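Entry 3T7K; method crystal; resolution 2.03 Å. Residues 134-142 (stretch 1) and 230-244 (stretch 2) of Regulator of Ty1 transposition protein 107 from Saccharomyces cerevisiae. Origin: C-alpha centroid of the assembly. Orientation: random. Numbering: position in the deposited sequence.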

# COMPACT_ATOMS: atom_id res chain seq x y z
N LYS C 134 9.76 2.08 -10.94
CA LYS C 134 10.90 2.84 -10.43
C LYS C 134 11.81 3.27 -11.59
O LYS C 134 11.74 2.71 -12.67
CB LYS C 134 11.69 2.04 -9.41
CG LYS C 134 10.88 1.55 -8.26
CD LYS C 134 10.37 2.70 -7.42
CE LYS C 134 9.77 2.14 -6.14
NZ LYS C 134 8.99 3.16 -5.40
N VAL C 135 12.66 4.26 -11.34
CA VAL C 135 13.35 4.96 -12.41
C VAL C 135 14.27 3.98 -13.17
O VAL C 135 14.28 3.98 -14.39
CB VAL C 135 14.14 6.18 -11.86
CG1 VAL C 135 15.12 5.74 -10.78
CG2 VAL C 135 14.86 6.91 -12.99
N PHE C 136 14.98 3.11 -12.46
CA PHE C 136 15.89 2.17 -13.13
C PHE C 136 15.15 1.00 -13.72
O PHE C 136 15.56 0.41 -14.73
CB PHE C 136 16.96 1.69 -12.19
CG PHE C 136 17.89 2.76 -11.75
CD1 PHE C 136 18.72 3.37 -12.67
CD2 PHE C 136 17.94 3.15 -10.44
CE1 PHE C 136 19.59 4.36 -12.27
CE2 PHE C 136 18.81 4.14 -10.03
CZ PHE C 136 19.63 4.75 -10.95
N GLU C 137 14.03 0.67 -13.10
CA GLU C 137 13.16 -0.34 -13.63
C GLU C 137 12.62 0.11 -14.98
O GLU C 137 12.62 -0.67 -15.94
CB GLU C 137 12.02 -0.62 -12.65
CG GLU C 137 10.91 -1.42 -13.24
CD GLU C 137 9.77 -1.64 -12.28
OE1 GLU C 137 9.72 -0.97 -11.21
OE2 GLU C 137 8.92 -2.48 -12.61
N ARG C 138 12.17 1.36 -15.06
CA ARG C 138 11.79 1.98 -16.33
C ARG C 138 12.89 1.95 -17.37
O ARG C 138 12.60 1.94 -18.57
CB ARG C 138 11.45 3.47 -16.13
CG ARG C 138 10.10 3.73 -15.60
CD ARG C 138 9.65 5.16 -15.88
NE ARG C 138 10.30 6.19 -15.06
CZ ARG C 138 10.12 6.34 -13.75
NH1 ARG C 138 9.35 5.49 -13.07
NH2 ARG C 138 10.72 7.33 -13.12
N ALA C 139 14.14 2.00 -16.93
CA ALA C 139 15.27 2.11 -17.85
C ALA C 139 15.81 0.75 -18.25
O ALA C 139 16.81 0.66 -18.98
CB ALA C 139 16.39 2.93 -17.21
N ASN C 140 15.16 -0.31 -17.77
CA ASN C 140 15.64 -1.66 -18.02
C ASN C 140 17.04 -1.89 -17.49
O ASN C 140 17.83 -2.59 -18.10
CB ASN C 140 15.59 -1.99 -19.50
CG ASN C 140 14.19 -2.30 -19.96
OD1 ASN C 140 13.43 -2.96 -19.26
ND2 ASN C 140 13.84 -1.81 -21.14
N ILE C 141 17.33 -1.27 -16.35
CA ILE C 141 18.54 -1.55 -15.61
C ILE C 141 18.08 -2.35 -14.38
O ILE C 141 17.54 -1.79 -13.43
CB ILE C 141 19.23 -0.25 -15.15
CG1 ILE C 141 19.55 0.67 -16.34
CG2 ILE C 141 20.50 -0.57 -14.38
CD1 ILE C 141 20.49 0.10 -17.34
N ARG C 142 18.29 -3.67 -14.41
CA ARG C 142 17.77 -4.54 -13.36
C ARG C 142 18.87 -5.12 -12.48
O ARG C 142 18.78 -5.06 -11.25
CB ARG C 142 16.90 -5.65 -13.97
CG ARG C 142 16.22 -6.54 -12.93
CD ARG C 142 15.15 -7.42 -13.56
NE ARG C 142 14.01 -6.64 -14.03
NH1 ARG C 142 12.71 -8.48 -14.51
NH2 ARG C 142 11.89 -6.36 -14.87
N ASN C 230 27.69 9.22 -10.11
CA ASN C 230 26.97 10.46 -10.41
C ASN C 230 25.92 10.30 -11.49
O ASN C 230 25.00 11.10 -11.59
CB ASN C 230 27.97 11.54 -10.83
CG ASN C 230 27.87 12.78 -9.98
OD1 ASN C 230 26.95 13.58 -10.13
ND2 ASN C 230 28.84 12.96 -9.09
N TRP C 231 26.07 9.28 -12.33
CA TRP C 231 25.11 9.03 -13.41
C TRP C 231 23.80 8.55 -12.80
O TRP C 231 22.71 8.88 -13.29
CB TRP C 231 25.68 7.96 -14.37
CG TRP C 231 24.84 7.59 -15.57
CD1 TRP C 231 24.88 8.17 -16.82
CD2 TRP C 231 23.86 6.55 -15.64
NE1 TRP C 231 24.00 7.54 -17.66
CE2 TRP C 231 23.35 6.55 -16.96
CE3 TRP C 231 23.35 5.62 -14.73
CZ2 TRP C 231 22.37 5.65 -17.38
CZ3 TRP C 231 22.37 4.73 -15.14
CH2 TRP C 231 21.89 4.76 -16.45
N CYS C 232 23.92 7.77 -11.73
CA CYS C 232 22.76 7.25 -11.01
C CYS C 232 22.09 8.35 -10.21
O CYS C 232 20.87 8.37 -10.08
CB CYS C 232 23.17 6.14 -10.05
SG CYS C 232 23.95 4.74 -10.87
N VAL C 233 22.90 9.25 -9.65
CA VAL C 233 22.39 10.33 -8.84
C VAL C 233 21.61 11.32 -9.68
O VAL C 233 20.54 11.76 -9.27
CB VAL C 233 23.52 11.07 -8.10
CG1 VAL C 233 22.99 12.36 -7.45
CG2 VAL C 233 24.13 10.17 -7.05
N GLU C 234 22.12 11.65 -10.86
CA GLU C 234 21.40 12.53 -11.76
C GLU C 234 20.10 11.90 -12.24
O GLU C 234 19.09 12.58 -12.34
CB GLU C 234 22.25 12.94 -12.97
CG GLU C 234 23.35 13.93 -12.63
OE1 GLU C 234 21.96 15.85 -12.42
OE2 GLU C 234 23.31 15.37 -10.75
N SER C 235 20.13 10.60 -12.55
CA SER C 235 18.91 9.91 -12.97
C SER C 235 17.85 9.98 -11.85
O SER C 235 16.68 10.17 -12.13
CB SER C 235 19.20 8.45 -13.31
OG SER C 235 20.21 8.34 -14.30
N ILE C 236 18.28 9.82 -10.60
CA ILE C 236 17.34 9.82 -9.49
C ILE C 236 16.74 11.21 -9.30
O ILE C 236 15.54 11.34 -9.16
CB ILE C 236 17.99 9.31 -8.20
CG1 ILE C 236 18.31 7.82 -8.35
CG2 ILE C 236 17.07 9.53 -7.00
CD1 ILE C 236 19.32 7.32 -7.34
N PHE C 237 17.58 12.24 -9.32
CA PHE C 237 17.11 13.63 -9.19
C PHE C 237 16.13 14.02 -10.29
O PHE C 237 15.28 14.87 -10.08
CB PHE C 237 18.27 14.61 -9.22
CG PHE C 237 19.06 14.63 -7.97
CD1 PHE C 237 18.53 14.11 -6.80
CD2 PHE C 237 20.35 15.15 -7.95
CE1 PHE C 237 19.27 14.11 -5.64
CE2 PHE C 237 21.09 15.15 -6.80
CZ PHE C 237 20.54 14.63 -5.63
N HIS C 238 16.28 13.41 -11.46
CA HIS C 238 15.39 13.67 -12.58
C HIS C 238 14.30 12.61 -12.68
O HIS C 238 13.43 12.68 -13.55
CB HIS C 238 16.17 13.68 -13.90
CG HIS C 238 17.09 14.85 -14.05
ND1 HIS C 238 18.30 14.77 -14.69
CD2 HIS C 238 16.96 16.14 -13.66
CE1 HIS C 238 18.89 15.95 -14.68
NE2 HIS C 238 18.09 16.80 -14.06
N LEU C 239 14.36 11.60 -11.81
CA LEU C 239 13.52 10.41 -11.96
C LEU C 239 13.41 9.96 -13.42
O LEU C 239 12.36 9.52 -13.89
CB LEU C 239 12.13 10.62 -11.35
CG LEU C 239 12.19 10.61 -9.82
CD1 LEU C 239 10.78 10.66 -9.21
CD2 LEU C 239 12.92 9.38 -9.36
N ASN C 240 14.53 10.06 -14.15
CA ASN C 240 14.57 9.59 -15.52
C ASN C 240 16.00 9.20 -15.90
O ASN C 240 16.94 9.94 -15.61
CB ASN C 240 14.07 10.67 -16.46
CG ASN C 240 14.10 10.24 -17.91
OD1 ASN C 240 13.45 9.26 -18.29
ND2 ASN C 240 14.84 10.97 -18.75
N VAL C 241 16.17 8.04 -16.51
CA VAL C 241 17.46 7.70 -17.10
C VAL C 241 17.51 8.26 -18.51
O VAL C 241 16.75 7.84 -19.37
CB VAL C 241 17.70 6.19 -17.15
CG1 VAL C 241 18.88 5.88 -18.05
CG2 VAL C 241 17.95 5.67 -15.75
N ASP C 242 18.38 9.23 -18.74
CA ASP C 242 18.51 9.79 -20.08
C ASP C 242 19.67 9.10 -20.80
O ASP C 242 20.83 9.35 -20.49
CB ASP C 242 18.74 11.29 -20.00
CG ASP C 242 19.01 11.91 -21.35
OD1 ASP C 242 18.57 11.34 -22.39
OD2 ASP C 242 19.67 12.97 -21.37
N PHE C 243 19.34 8.24 -21.76
CA PHE C 243 20.35 7.43 -22.43
C PHE C 243 21.07 8.19 -23.53
O PHE C 243 22.03 7.68 -24.11
CB PHE C 243 19.74 6.14 -22.97
CG PHE C 243 19.60 5.05 -21.94
CD1 PHE C 243 20.72 4.47 -21.37
CD2 PHE C 243 18.34 4.61 -21.54
CE1 PHE C 243 20.60 3.46 -20.43
CE2 PHE C 243 18.21 3.60 -20.60
CZ PHE C 243 19.34 3.02 -20.05
N THR C 244 20.62 9.41 -23.82
CA THR C 244 21.25 10.22 -24.85
C THR C 244 22.31 11.12 -24.22
O THR C 244 23.04 11.81 -24.91
CB THR C 244 20.25 11.10 -25.63
OG1 THR C 244 19.77 12.14 -24.78
CG2 THR C 244 19.07 10.28 -26.14
O HOH W 1 14.21 6.08 -16.48
O HOH W 2 11.39 7.92 -16.70

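How do the two backbones come to lie against each other? Stretch 1 makes a short, weakly bonded turn of helix around Val135 to Arg138, while stretch 2 brings in the end of a longer helix and the loop that follows it. Both helices finish in a Schellman motif, with positive phi at Asn140 and at Leu239. In the first, Ile141 N bonds to Phe136 O at 2.9 Å and Asn140 N to Glu137 O at 3.2 Å; in the second, Asn240 N bonds to Ser235 O at 3.0 Å and Leu239 N to Ile236 O at 2.9 Å. The backbones come closest, by CA atoms, at Val135 and Leu239, 5.5 Å apart; farther along, the CA atoms of Ala139 and Val241 face each other at 6.1 Å.

What links the main chains across the gap? No direct backbone hydrogen bond does so, but a water donates to Val135 O at 3.0 Å and accepts from Val241 N at 2.8 Å. It thereby serves two polar groups in an otherwise largely apolar contact. Nearby, Val135 points toward stretch 2 and packs on the backbone of the turn itself, its CG2 lying 3.4 Å from both Leu239 C and Asn240 N.

Where does Phe136 go, given that its CA-to-CB bond points sideways? Its chi1 of -66° (m) helps carry the ring to stretch 2, into a pocket of mostly apolar side chains. Phe136 CZ lies 3.9 Å from Cys232 CB, CE2 of Phe136 is 4.1 Å from Ile236 CG1, and Phe136 CD1 is 3.9 Å from Val241 CG2. Trp231 CZ3 meets the edge of the Phe136 ring, 4.0 Å from CE1, so the two aromatic rings do not stack face to face. Ser235 can border this pocket with its hydroxyl satisfied, because its OG donates to Trp231 O at 2.7 Å.

What holds the contact beyond the Phe136 pocket? Arg138 NH2 donates to Leu239 O at 2.8 Å with an angle of 156°, and the carbonyl oxygen lies near the guanidinium plane, as suits an N-H donor. A second water accepts from Arg138 NE at 2.6 Å and donates to Asn240 OD1 at 2.9 Å, extending the polar link along the turn. Farther on, the small Ala139 allows close packing: its CB is 3.5 Å from Val241 CG2 and 3.9 Å from Phe243 CE2. Ile141 CD1 reaches the edge of the Phe243 ring, 4.1 Å from CZ.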